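Local coordinates for protein DnaJ homolog subfamily C member 27-A (Xenopus laevis, PDB 6JMG) that binds GTP and probably hydrolyses it, as a Rab-related small GTPase with a J domain that may regulate the MEK/ERK pathway, at residues L159-S164 / N172-A177. Sequence-based numbering, arbitrary orientation.
With GTP (guanosine-5'-triphosphate), chain C.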
ATOM      1  N   LEU A 159       2.532  -4.697  -7.202  1.00 63.28           N
ATOM      2  CA  LEU A 159       2.952  -5.671  -8.196  1.00 58.06           C
ATOM      3  C   LEU A 159       1.769  -6.559  -8.542  1.00 58.82           C
ATOM      4  O   LEU A 159       0.885  -6.791  -7.713  1.00 67.74           O
ATOM      5  CB  LEU A 159       4.113  -6.521  -7.685  1.00 61.84           C
ATOM      6  CG  LEU A 159       5.331  -5.741  -7.209  1.00 68.19           C
ATOM      7  CD1 LEU A 159       6.425  -6.675  -6.757  1.00 71.02           C
ATOM      8  CD2 LEU A 159       5.814  -4.871  -8.348  1.00 61.32           C
ATOM      9  N   TYR A 160       1.754  -7.062  -9.776  1.00 65.47           N
ATOM     10  CA  TYR A 160       0.661  -7.900 -10.251  1.00 59.80           C
ATOM     11  C   TYR A 160       1.228  -9.160 -10.866  1.00 59.42           C
ATOM     12  O   TYR A 160       2.176  -9.102 -11.654  1.00 65.58           O
ATOM     13  CB  TYR A 160      -0.198  -7.189 -11.282  1.00 55.10           C
ATOM     14  CG  TYR A 160      -1.271  -8.075 -11.868  1.00 53.72           C
ATOM     15  CD1 TYR A 160      -2.492  -8.247 -11.220  1.00 51.64           C
ATOM     16  CD2 TYR A 160      -1.072  -8.742 -13.067  1.00 60.91           C
ATOM     17  CE1 TYR A 160      -3.488  -9.053 -11.766  1.00 57.01           C
ATOM     18  CE2 TYR A 160      -2.068  -9.557 -13.622  1.00 59.62           C
ATOM     19  CZ  TYR A 160      -3.268  -9.706 -12.970  1.00 57.16           C
ATOM     20  OH  TYR A 160      -4.246 -10.515 -13.505  1.00 71.02           O
ATOM     21  N   PHE A 161       0.654 -10.300 -10.505  1.00 58.21           N
ATOM     22  CA  PHE A 161       1.129 -11.557 -11.060  1.00 57.82           C
ATOM     23  C   PHE A 161      -0.036 -12.501 -11.216  1.00 65.91           C
ATOM     24  O   PHE A 161      -0.928 -12.563 -10.361  1.00 61.77           O
ATOM     25  CB  PHE A 161       2.179 -12.250 -10.195  1.00 68.44           C
ATOM     26  CG  PHE A 161       3.510 -11.596 -10.224  1.00 71.72           C
ATOM     27  CD1 PHE A 161       4.450 -11.979 -11.169  1.00 58.09           C
ATOM     28  CD2 PHE A 161       3.833 -10.606  -9.291  1.00 68.88           C
ATOM     29  CE1 PHE A 161       5.701 -11.390 -11.196  1.00 61.99           C
ATOM     30  CE2 PHE A 161       5.072 -10.009  -9.310  1.00 62.91           C
ATOM     31  CZ  PHE A 161       6.012 -10.400 -10.267  1.00 62.83           C
ATOM     32  N   GLU A 162      -0.000 -13.228 -12.322  1.00 71.47           N
ATOM     33  CA  GLU A 162      -0.868 -14.359 -12.541  1.00 61.92           C
ATOM     34  C   GLU A 162      -0.155 -15.582 -11.991  1.00 61.92           C
ATOM     35  O   GLU A 162       1.044 -15.776 -12.236  1.00 53.82           O
ATOM     36  CB  GLU A 162      -1.162 -14.493 -14.031  1.00 69.94           C
ATOM     37  CG  GLU A 162      -1.844 -13.250 -14.570  1.00 73.30           C
ATOM     38  CD  GLU A 162      -2.921 -13.571 -15.547  1.00 83.46           C
ATOM     39  OE1 GLU A 162      -4.017 -12.981 -15.405  1.00 85.33           O
ATOM     40  OE2 GLU A 162      -2.660 -14.403 -16.451  1.00 97.10           O
ATOM     41  N   THR A 163      -0.865 -16.355 -11.179  1.00 57.14           N
ATOM     42  CA  THR A 163      -0.234 -17.438 -10.445  1.00 59.66           C
ATOM     43  C   THR A 163      -1.157 -18.636 -10.409  1.00 62.91           C
ATOM     44  O   THR A 163      -2.382 -18.520 -10.545  1.00 60.63           O
ATOM     45  CB  THR A 163       0.123 -17.082  -8.984  1.00 58.72           C
ATOM     46  OG1 THR A 163      -1.058 -16.668  -8.284  1.00 54.55           O
ATOM     47  CG2 THR A 163       1.175 -16.006  -8.916  1.00 66.29           C
ATOM     48  N   SER A 164      -0.534 -19.785 -10.172  1.00 59.00           N
ATOM     49  CA  SER A 164      -1.234 -21.008  -9.829  1.00 62.76           C
ATOM     50  C   SER A 164      -0.391 -21.732  -8.804  1.00 60.81           C
ATOM     51  O   SER A 164       0.745 -22.127  -9.090  1.00 66.09           O
ATOM     52  CB  SER A 164      -1.482 -21.906 -11.052  1.00 63.47           C
ATOM     53  OG  SER A 164      -1.907 -23.207 -10.662  1.00 53.67           O
ATOM     54  N   ASN A 172       7.262 -18.519  -8.427  1.00 53.78           N
ATOM     55  CA  ASN A 172       8.647 -18.130  -8.185  1.00 60.56           C
ATOM     56  C   ASN A 172       8.920 -16.711  -8.653  1.00 70.11           C
ATOM     57  O   ASN A 172       9.705 -15.988  -8.021  1.00 69.44           O
ATOM     58  CB  ASN A 172       9.584 -19.132  -8.857  1.00 59.46           C
ATOM     59  CG  ASN A 172       9.450 -20.517  -8.260  1.00 82.35           C
ATOM     60  OD1 ASN A 172       8.437 -21.191  -8.448  1.00 97.52           O
ATOM     61  ND2 ASN A 172      10.448 -20.932  -7.500  1.00 91.69           N
ATOM     62  N   GLU A 173       8.280 -16.298  -9.749  1.00 63.57           N
ATOM     63  CA  GLU A 173       8.507 -14.959 -10.267  1.00 59.92           C
ATOM     64  C   GLU A 173       7.900 -13.922  -9.338  1.00 67.67           C
ATOM     65  O   GLU A 173       8.544 -12.912  -9.027  1.00 73.89           O
ATOM     66  CB  GLU A 173       7.927 -14.846 -11.680  1.00 56.18           C
ATOM     67  CG  GLU A 173       8.553 -15.811 -12.698  1.00 67.16           C
ATOM     68  CD  GLU A 173       8.052 -17.262 -12.618  1.00 76.49           C
ATOM     69  OE1 GLU A 173       7.195 -17.583 -11.775  1.00 82.24           O
ATOM     70  OE2 GLU A 173       8.539 -18.100 -13.400  1.00 83.26           O
ATOM     71  N   MET A 174       6.693 -14.199  -8.826  1.00 73.85           N
ATOM     72  CA  MET A 174       6.048 -13.304  -7.863  1.00 67.39           C
ATOM     73  C   MET A 174       6.911 -13.140  -6.616  1.00 66.74           C
ATOM     74  O   MET A 174       7.241 -12.021  -6.218  1.00 61.61           O
ATOM     75  CB  MET A 174       4.663 -13.850  -7.489  1.00 65.03           C
ATOM     76  CG  MET A 174       3.888 -13.017  -6.444  1.00 66.01           C
ATOM     77  SD  MET A 174       4.269 -13.303  -4.708  1.00 48.79           S
ATOM     78  CE  MET A 174       3.430 -14.857  -4.508  1.00 71.76           C
ATOM     79  N   PHE A 175       7.330 -14.251  -6.014  1.00 65.13           N
ATOM     80  CA  PHE A 175       8.123 -14.157  -4.800  1.00 65.37           C
ATOM     81  C   PHE A 175       9.469 -13.492  -5.047  1.00 64.83           C
ATOM     82  O   PHE A 175       9.968 -12.757  -4.180  1.00 59.16           O
ATOM     83  CB  PHE A 175       8.299 -15.543  -4.179  1.00 57.71           C
ATOM     84  CG  PHE A 175       7.209 -15.880  -3.218  1.00 52.42           C
ATOM     85  CD1 PHE A 175       7.085 -15.186  -2.024  1.00 52.32           C
ATOM     86  CD2 PHE A 175       6.267 -16.835  -3.529  1.00 56.50           C
ATOM     87  CE1 PHE A 175       6.064 -15.466  -1.144  1.00 57.58           C
ATOM     88  CE2 PHE A 175       5.233 -17.117  -2.656  1.00 56.61           C
ATOM     89  CZ  PHE A 175       5.131 -16.431  -1.458  1.00 57.00           C
ATOM     90  N   GLN A 176      10.050 -13.680  -6.228  1.00 65.60           N
ATOM     91  CA  GLN A 176      11.322 -13.017  -6.486  1.00 66.25           C
ATOM     92  C   GLN A 176      11.120 -11.516  -6.635  1.00 63.57           C
ATOM     93  O   GLN A 176      11.892 -10.723  -6.091  1.00 62.53           O
ATOM     94  CB  GLN A 176      11.988 -13.609  -7.730  1.00 71.63           C
ATOM     95  CG  GLN A 176      13.364 -13.033  -8.055  1.00 81.21           C
ATOM     96  CD  GLN A 176      14.485 -13.664  -7.232  1.00 91.54           C
ATOM     97  OE1 GLN A 176      15.280 -12.963  -6.612  1.00 98.41           O
ATOM     98  NE2 GLN A 176      14.549 -14.992  -7.225  1.00 94.51           N
ATOM     99  N   ALA A 177      10.051 -11.103  -7.312  1.00 61.76           N
ATOM    100  CA  ALA A 177       9.785  -9.678  -7.426  1.00 59.34           C
ATOM    101  C   ALA A 177       9.386  -9.095  -6.079  1.00 61.82           C
ATOM    102  O   ALA A 177       9.777  -7.973  -5.740  1.00 65.06           O
ATOM    103  CB  ALA A 177       8.698  -9.438  -8.460  1.00 50.80           C
TER
HETATM  104  PG  GTP C 301      -8.540 -19.527   3.853  1.00 61.34           P
HETATM  105  O1G GTP C 301      -7.317 -19.833   4.689  1.00 47.09           O
HETATM  106  O2G GTP C 301      -8.812 -18.046   3.776  1.00 46.63           O
HETATM  107  O3G GTP C 301      -9.745 -20.226   4.456  1.00 57.06           O
HETATM  108  O3B GTP C 301      -8.363 -19.967   2.305  1.00 64.58           O
HETATM  109  PB  GTP C 301      -6.978 -19.829   1.495  1.00 63.80           P
HETATM  110  O1B GTP C 301      -6.882 -18.497   0.801  1.00 52.01           O
HETATM  111  O2B GTP C 301      -5.736 -20.036   2.329  1.00 47.53           O
HETATM  112  O3A GTP C 301      -7.139 -20.943   0.345  1.00 69.93           O
HETATM  113  PA  GTP C 301      -6.239 -22.270   0.294  1.00 59.82           P
HETATM  114  O1A GTP C 301      -4.774 -21.971   0.086  1.00 54.27           O
HETATM  115  O2A GTP C 301      -6.422 -23.109   1.524  1.00 59.19           O
HETATM  116  O5' GTP C 301      -6.915 -22.971  -0.969  1.00 62.49           O
HETATM  117  C5' GTP C 301      -8.308 -23.173  -0.990  1.00 63.66           C
HETATM  118  C4' GTP C 301      -8.586 -24.339  -1.932  1.00 54.57           C
HETATM  119  O4' GTP C 301      -8.236 -23.937  -3.228  1.00 57.22           O
HETATM  120  C3' GTP C 301      -7.766 -25.574  -1.657  1.00 50.49           C
HETATM  121  O3' GTP C 301      -8.621 -26.626  -1.982  1.00 52.00           O
HETATM  122  C2' GTP C 301      -6.648 -25.577  -2.673  1.00 59.42           C
HETATM  123  O2' GTP C 301      -6.294 -26.852  -3.158  1.00 59.82           O
HETATM  124  C1' GTP C 301      -7.284 -24.827  -3.802  1.00 51.18           C
HETATM  125  N9  GTP C 301      -6.299 -24.053  -4.557  1.00 58.35           N
HETATM  126  C8  GTP C 301      -5.415 -23.127  -4.061  1.00 56.33           C
HETATM  127  N7  GTP C 301      -4.716 -22.608  -5.105  1.00 57.76           N
HETATM  128  C5  GTP C 301      -5.146 -23.192  -6.247  1.00 63.62           C
HETATM  129  C6  GTP C 301      -4.779 -23.031  -7.574  1.00 63.49           C
HETATM  130  O6  GTP C 301      -3.893 -22.242  -7.894  1.00 56.12           O
HETATM  131  N1  GTP C 301      -5.430 -23.755  -8.551  1.00 67.33           N
HETATM  132  C2  GTP C 301      -6.425 -24.642  -8.218  1.00 60.88           C
HETATM  133  N2  GTP C 301      -7.015 -25.334  -9.182  1.00 74.61           N
HETATM  134  N3  GTP C 301      -6.790 -24.805  -6.892  1.00 59.27           N
HETATM  135  C4  GTP C 301      -6.154 -24.095  -5.924  1.00 64.24           C
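Phe-161 lays one ring face on the backbone of Met-174: Met-174 CA stands 3.6 Å from the ring centroid and 4° off the normal, a CH-pi contact over the ring centre. Met-174 CB covers the same ring nearer its root, 3.7 Å from Phe-161 CG, while Ala-177 CB meets the edge, 3.4 Å from Phe-161 CZ. Phe-161 CG, anti to the carbonyl carbon (chi1 -73°), carries the ring from a CB that already points at the helix. Beside the ring, Leu-159 CD1 lies 4.0 Å from Ala-177 CB, and Thr-163 CG2 reaches Met-174 CB at 4.3 Å. An alanine in place of Phe-161 would probably open a gap over Met-174 CA and beside Ala-177 CB. Met-174 CG, anti to the backbone N, starts a bent chain that packs on Ala-130 and Cys-132 of strand 128-134 and Ile-32 of helix 29-38. Backbone hydrogen bonds to strand 128-134 anchor Leu-159, Phe-161 and Thr-163. Next to Thr-163, Ser-164 CA approaches GTP O6 to 3.5 Å; Ser-164 OG is hydrogen-bonded to Asp-137 OD1. Segments 159-163 and 172-177, antiparallel within 19° (161°), belong to the last strand-helix unit of the Ras-like G domain, with Ser-164 entering the guanine-base pocket.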